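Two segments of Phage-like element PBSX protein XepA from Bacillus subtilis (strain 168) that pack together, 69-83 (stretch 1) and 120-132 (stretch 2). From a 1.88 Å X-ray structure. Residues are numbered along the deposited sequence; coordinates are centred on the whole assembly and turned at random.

Stretch 1 (69-83) KVKGWAYADREGTLF
Stretch 2, residues 120-132: RFRYVNGNLQQSE

Stretch 1 forms strand 69-76, a turn at 77-79 and strand 80-83. Strand 120-125 of stretch 2 runs antiparallel to strand 80-83, with axes 4.7 Å apart. It crosses strand 69-76 at 25°, with axes 9.1 Å apart. Together the stretches bury 1119 Å².

The sheet register pairs Gly80 with Asn125, Thr81 with Val124, Leu82 with Tyr123 and Phe83 with Arg122. Thr81 N donates to Val124 O (2.9 Å), and Val124 N donates to Thr81 O (2.9 Å). Phe83 N to Arg122 O (2.8 Å) and Arg122 N to Phe83 O (2.9 Å) repeat the pattern. Gly126 N extends it to Glu79 O (3.0 Å).

In the loop between the strands of stretch 1, Asp77 (chi1 p, phi/psi -82/-7) turns its carboxylate onto the backbone of Ser131 and Glu132, beyond strand 120-125. Asp77 OD1 accepts from Ser131 N (2.7 Å) and Glu132 N (3.0 Å). Asp77 N returns a bond to Glu132 O (3.1 Å).

The apolar layer lies on the face carrying Leu82 and Tyr123. Phe121 (chi1 m) brings CE1 to 3.7 Å from Val70 CG2 and CE2 to 3.4 Å from Gly72 CA. A CB on Gly72 would clash with this ring. Tyr123 (chi1 t) packs CD2 against Leu82 CB (3.9 Å) and CE2 against Ala74 CB (4.0 Å). Gly80 leaves room for Tyr123 OH, 3.3 Å from Gly80 CA.

On the other face, Arg122 (t, t, p; chi4 82°) lays its guanidinium flat on the Phe83 ring (chi1 m), centres 4.4 Å apart. Val124 CG2 meets the edge of that ring at Phe83 CE2 (3.8 Å).

Water 1 fills a polar pocket. Water 1 donates to Arg78 O (2.6 Å) and Asn125 OD1 (2.8 Å), and accepts from Tyr123 OH (2.7 Å) and Gln130 NE2 (2.8 Å). Away from this water, the contact buries Arg78 NE, which has no partner in the model.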

# COMPACT_ATOMS: atom_id res chain seq x y z
N LYS E 69 24.18 -10.16 6.97
CA LYS E 69 23.13 -11.04 7.51
C LYS E 69 23.61 -12.49 7.47
O LYS E 69 24.54 -12.84 6.74
CB LYS E 69 21.83 -10.93 6.68
CG LYS E 69 21.96 -11.28 5.21
CD LYS E 69 20.64 -11.10 4.43
CE LYS E 69 20.76 -11.56 3.00
NZ LYS E 69 19.54 -11.25 2.20
N VAL E 70 22.95 -13.33 8.27
CA VAL E 70 23.37 -14.71 8.41
C VAL E 70 22.14 -15.58 8.62
O VAL E 70 21.14 -15.12 9.17
CB VAL E 70 24.40 -14.87 9.56
CG1 VAL E 70 23.82 -14.57 10.94
CG2 VAL E 70 25.05 -16.26 9.56
N LYS E 71 22.23 -16.82 8.14
CA LYS E 71 21.13 -17.76 8.31
C LYS E 71 21.74 -19.14 8.53
O LYS E 71 22.78 -19.45 7.95
CB LYS E 71 20.23 -17.76 7.07
CG LYS E 71 18.99 -18.64 7.19
CD LYS E 71 18.03 -18.45 6.03
CE LYS E 71 16.76 -19.26 6.24
NZ LYS E 71 15.85 -19.10 5.11
N GLY E 72 21.06 -19.96 9.35
CA GLY E 72 21.57 -21.28 9.68
C GLY E 72 20.56 -22.40 9.45
O GLY E 72 19.35 -22.17 9.51
N TRP E 73 21.09 -23.61 9.20
CA TRP E 73 20.30 -24.83 9.14
C TRP E 73 21.00 -25.89 9.98
O TRP E 73 22.21 -26.07 9.84
CB TRP E 73 20.19 -25.34 7.71
CG TRP E 73 19.41 -24.45 6.79
CD1 TRP E 73 18.11 -24.60 6.40
CD2 TRP E 73 19.90 -23.27 6.14
NE1 TRP E 73 17.77 -23.60 5.53
CE2 TRP E 73 18.84 -22.76 5.35
CE3 TRP E 73 21.13 -22.60 6.13
CZ2 TRP E 73 18.97 -21.61 4.58
CZ3 TRP E 73 21.26 -21.47 5.36
CH2 TRP E 73 20.20 -20.99 4.59
N ALA E 74 20.23 -26.60 10.80
CA ALA E 74 20.75 -27.66 11.64
C ALA E 74 19.92 -28.93 11.43
O ALA E 74 18.70 -28.88 11.32
CB ALA E 74 20.69 -27.24 13.08
N TYR E 75 20.63 -30.06 11.33
CA TYR E 75 19.99 -31.35 11.30
C TYR E 75 20.76 -32.28 12.24
O TYR E 75 21.98 -32.41 12.10
CB TYR E 75 20.00 -31.91 9.88
CG TYR E 75 19.27 -33.21 9.76
CD1 TYR E 75 19.89 -34.43 10.02
CD2 TYR E 75 17.93 -33.23 9.41
CE1 TYR E 75 19.19 -35.62 9.91
CE2 TYR E 75 17.21 -34.41 9.29
CZ TYR E 75 17.85 -35.61 9.55
OH TYR E 75 17.12 -36.76 9.41
N ALA E 76 20.06 -32.92 13.18
CA ALA E 76 20.65 -33.87 14.10
C ALA E 76 19.63 -34.96 14.44
O ALA E 76 18.42 -34.73 14.38
CB ALA E 76 21.11 -33.17 15.37
N ASP E 77 20.14 -36.13 14.83
CA ASP E 77 19.26 -37.26 15.13
C ASP E 77 18.70 -37.14 16.55
O ASP E 77 17.82 -37.91 16.92
CB ASP E 77 19.93 -38.60 14.82
CG ASP E 77 21.00 -38.96 15.83
OD1 ASP E 77 21.82 -38.08 16.17
OD2 ASP E 77 21.00 -40.12 16.26
N ARG E 78 19.18 -36.16 17.33
CA ARG E 78 18.64 -35.90 18.66
C ARG E 78 18.42 -34.40 18.81
O ARG E 78 19.07 -33.61 18.13
CB ARG E 78 19.63 -36.32 19.76
CG ARG E 78 20.04 -37.79 19.72
CD ARG E 78 18.88 -38.67 20.11
NE ARG E 78 19.32 -40.06 20.01
CZ ARG E 78 18.59 -41.12 20.31
NH1 ARG E 78 19.05 -42.32 20.02
NH2 ARG E 78 17.41 -40.99 20.89
N GLU E 79 17.58 -34.01 19.77
CA GLU E 79 17.23 -32.61 19.92
C GLU E 79 18.39 -31.79 20.50
O GLU E 79 19.25 -32.29 21.24
CB GLU E 79 15.93 -32.46 20.72
CG GLU E 79 16.18 -32.55 22.21
CD GLU E 79 14.99 -32.40 23.12
OE1 GLU E 79 15.21 -32.24 24.33
OE2 GLU E 79 13.86 -32.45 22.63
N GLY E 80 18.37 -30.50 20.14
CA GLY E 80 19.35 -29.53 20.60
C GLY E 80 18.82 -28.12 20.38
O GLY E 80 17.64 -27.95 20.07
N THR E 81 19.71 -27.13 20.53
CA THR E 81 19.35 -25.73 20.34
C THR E 81 20.45 -25.03 19.57
O THR E 81 21.62 -25.18 19.90
CB THR E 81 19.16 -25.03 21.69
OG1 THR E 81 18.29 -25.86 22.45
CG2 THR E 81 18.51 -23.67 21.57
N LEU E 82 20.05 -24.29 18.52
CA LEU E 82 20.99 -23.46 17.76
C LEU E 82 20.83 -21.99 18.18
O LEU E 82 19.73 -21.48 18.23
CB LEU E 82 20.73 -23.65 16.26
CG LEU E 82 21.53 -22.71 15.34
CD1 LEU E 82 23.02 -22.96 15.51
CD2 LEU E 82 21.10 -22.91 13.89
N PHE E 83 21.96 -21.34 18.46
CA PHE E 83 22.01 -19.93 18.81
C PHE E 83 22.81 -19.19 17.75
O PHE E 83 23.86 -19.67 17.32
CB PHE E 83 22.74 -19.73 20.16
CG PHE E 83 22.05 -20.39 21.33
CD1 PHE E 83 20.98 -19.78 21.96
CD2 PHE E 83 22.45 -21.64 21.77
CE1 PHE E 83 20.31 -20.42 23.00
CE2 PHE E 83 21.80 -22.26 22.82
CZ PHE E 83 20.73 -21.65 23.44
N ARG E 120 28.60 -15.58 15.34
CA ARG E 120 28.93 -16.99 15.41
C ARG E 120 27.64 -17.79 15.61
O ARG E 120 26.63 -17.24 16.06
CB ARG E 120 29.86 -17.28 16.60
CG ARG E 120 29.14 -17.29 17.94
CD ARG E 120 30.09 -17.65 19.08
NE ARG E 120 29.37 -17.65 20.35
CZ ARG E 120 29.96 -17.78 21.54
NH1 ARG E 120 31.26 -17.98 21.62
NH2 ARG E 120 29.24 -17.70 22.65
N PHE E 121 27.72 -19.07 15.25
CA PHE E 121 26.73 -20.05 15.66
C PHE E 121 27.29 -20.79 16.87
O PHE E 121 28.48 -21.09 16.93
CB PHE E 121 26.47 -21.06 14.54
CG PHE E 121 25.64 -20.54 13.39
CD1 PHE E 121 25.25 -19.21 13.32
CD2 PHE E 121 25.27 -21.39 12.36
CE1 PHE E 121 24.49 -18.74 12.25
CE2 PHE E 121 24.53 -20.92 11.28
CZ PHE E 121 24.15 -19.59 11.22
N ARG E 122 26.40 -21.08 17.82
CA ARG E 122 26.70 -21.95 18.95
C ARG E 122 25.54 -22.93 19.06
O ARG E 122 24.38 -22.52 19.17
CB ARG E 122 26.92 -21.11 20.22
CG ARG E 122 27.26 -21.93 21.47
CD ARG E 122 27.61 -21.06 22.67
NE ARG E 122 26.53 -20.16 23.06
CZ ARG E 122 25.48 -20.48 23.82
NH1 ARG E 122 25.39 -21.68 24.38
NH2 ARG E 122 24.49 -19.62 24.01
N TYR E 123 25.85 -24.23 19.00
CA TYR E 123 24.84 -25.26 19.05
C TYR E 123 25.04 -26.08 20.33
O TYR E 123 26.12 -26.62 20.53
CB TYR E 123 24.96 -26.18 17.83
CG TYR E 123 23.84 -27.18 17.75
CD1 TYR E 123 23.86 -28.35 18.50
CD2 TYR E 123 22.73 -26.93 16.96
CE1 TYR E 123 22.81 -29.26 18.45
CE2 TYR E 123 21.66 -27.83 16.90
CZ TYR E 123 21.71 -28.99 17.65
OH TYR E 123 20.67 -29.88 17.62
N VAL E 124 24.00 -26.18 21.16
CA VAL E 124 24.07 -26.96 22.39
C VAL E 124 23.22 -28.21 22.24
O VAL E 124 22.00 -28.12 22.09
CB VAL E 124 23.64 -26.14 23.63
CG1 VAL E 124 23.72 -26.97 24.92
CG2 VAL E 124 24.43 -24.84 23.77
N ASN E 125 23.86 -29.39 22.29
CA ASN E 125 23.15 -30.66 22.19
C ASN E 125 22.34 -30.89 23.47
O ASN E 125 22.77 -30.45 24.54
CB ASN E 125 24.10 -31.83 21.93
CG ASN E 125 23.40 -33.15 21.69
OD1 ASN E 125 22.29 -33.18 21.15
ND2 ASN E 125 24.03 -34.24 22.08
N GLY E 126 21.18 -31.54 23.36
CA GLY E 126 20.34 -31.85 24.51
C GLY E 126 20.89 -33.05 25.29
O GLY E 126 22.07 -33.39 25.18
N ASN E 127 20.00 -33.74 26.02
CA ASN E 127 20.39 -34.76 26.99
C ASN E 127 20.74 -36.12 26.36
O ASN E 127 21.06 -37.05 27.09
CB ASN E 127 19.34 -34.89 28.10
CG ASN E 127 17.98 -35.34 27.60
OD1 ASN E 127 17.85 -35.97 26.55
ND2 ASN E 127 16.94 -35.01 28.35
N LEU E 128 20.72 -36.24 25.03
CA LEU E 128 21.10 -37.50 24.40
C LEU E 128 22.21 -37.27 23.37
O LEU E 128 22.14 -36.33 22.58
CB LEU E 128 19.88 -38.17 23.76
CG LEU E 128 18.91 -38.84 24.74
CD1 LEU E 128 17.61 -39.25 24.02
CD2 LEU E 128 19.55 -40.04 25.44
N GLN E 129 23.22 -38.14 23.38
CA GLN E 129 24.34 -38.07 22.46
C GLN E 129 23.85 -38.18 21.02
O GLN E 129 22.99 -39.00 20.72
CB GLN E 129 25.33 -39.20 22.78
CG GLN E 129 26.41 -39.38 21.73
CD GLN E 129 27.63 -40.06 22.30
OE1 GLN E 129 27.98 -39.89 23.47
NE2 GLN E 129 28.28 -40.86 21.49
N GLN E 130 24.40 -37.35 20.12
CA GLN E 130 24.02 -37.42 18.72
C GLN E 130 24.77 -38.58 18.06
O GLN E 130 25.90 -38.87 18.42
CB GLN E 130 24.44 -36.14 17.98
CG GLN E 130 23.77 -34.86 18.45
CD GLN E 130 24.46 -33.66 17.84
OE1 GLN E 130 25.62 -33.71 17.46
NE2 GLN E 130 23.74 -32.56 17.72
N SER E 131 24.16 -39.17 17.04
CA SER E 131 24.91 -40.04 16.14
C SER E 131 25.08 -39.38 14.77
O SER E 131 25.96 -39.76 14.02
CB SER E 131 24.30 -41.42 16.05
N GLU E 132 24.28 -38.34 14.48
CA GLU E 132 24.36 -37.64 13.20
C GLU E 132 24.07 -36.15 13.42
O GLU E 132 23.10 -35.82 14.11
CB GLU E 132 23.34 -38.27 12.25
CG GLU E 132 23.49 -37.85 10.80
CD GLU E 132 22.25 -38.14 9.97
OE1 GLU E 132 21.39 -38.92 10.44
OE2 GLU E 132 22.16 -37.58 8.87
O HOH W 1 21.18 -32.22 18.77
O HOH W 2 19.96 -34.54 22.69
O HOH W 3 20.07 -27.83 23.68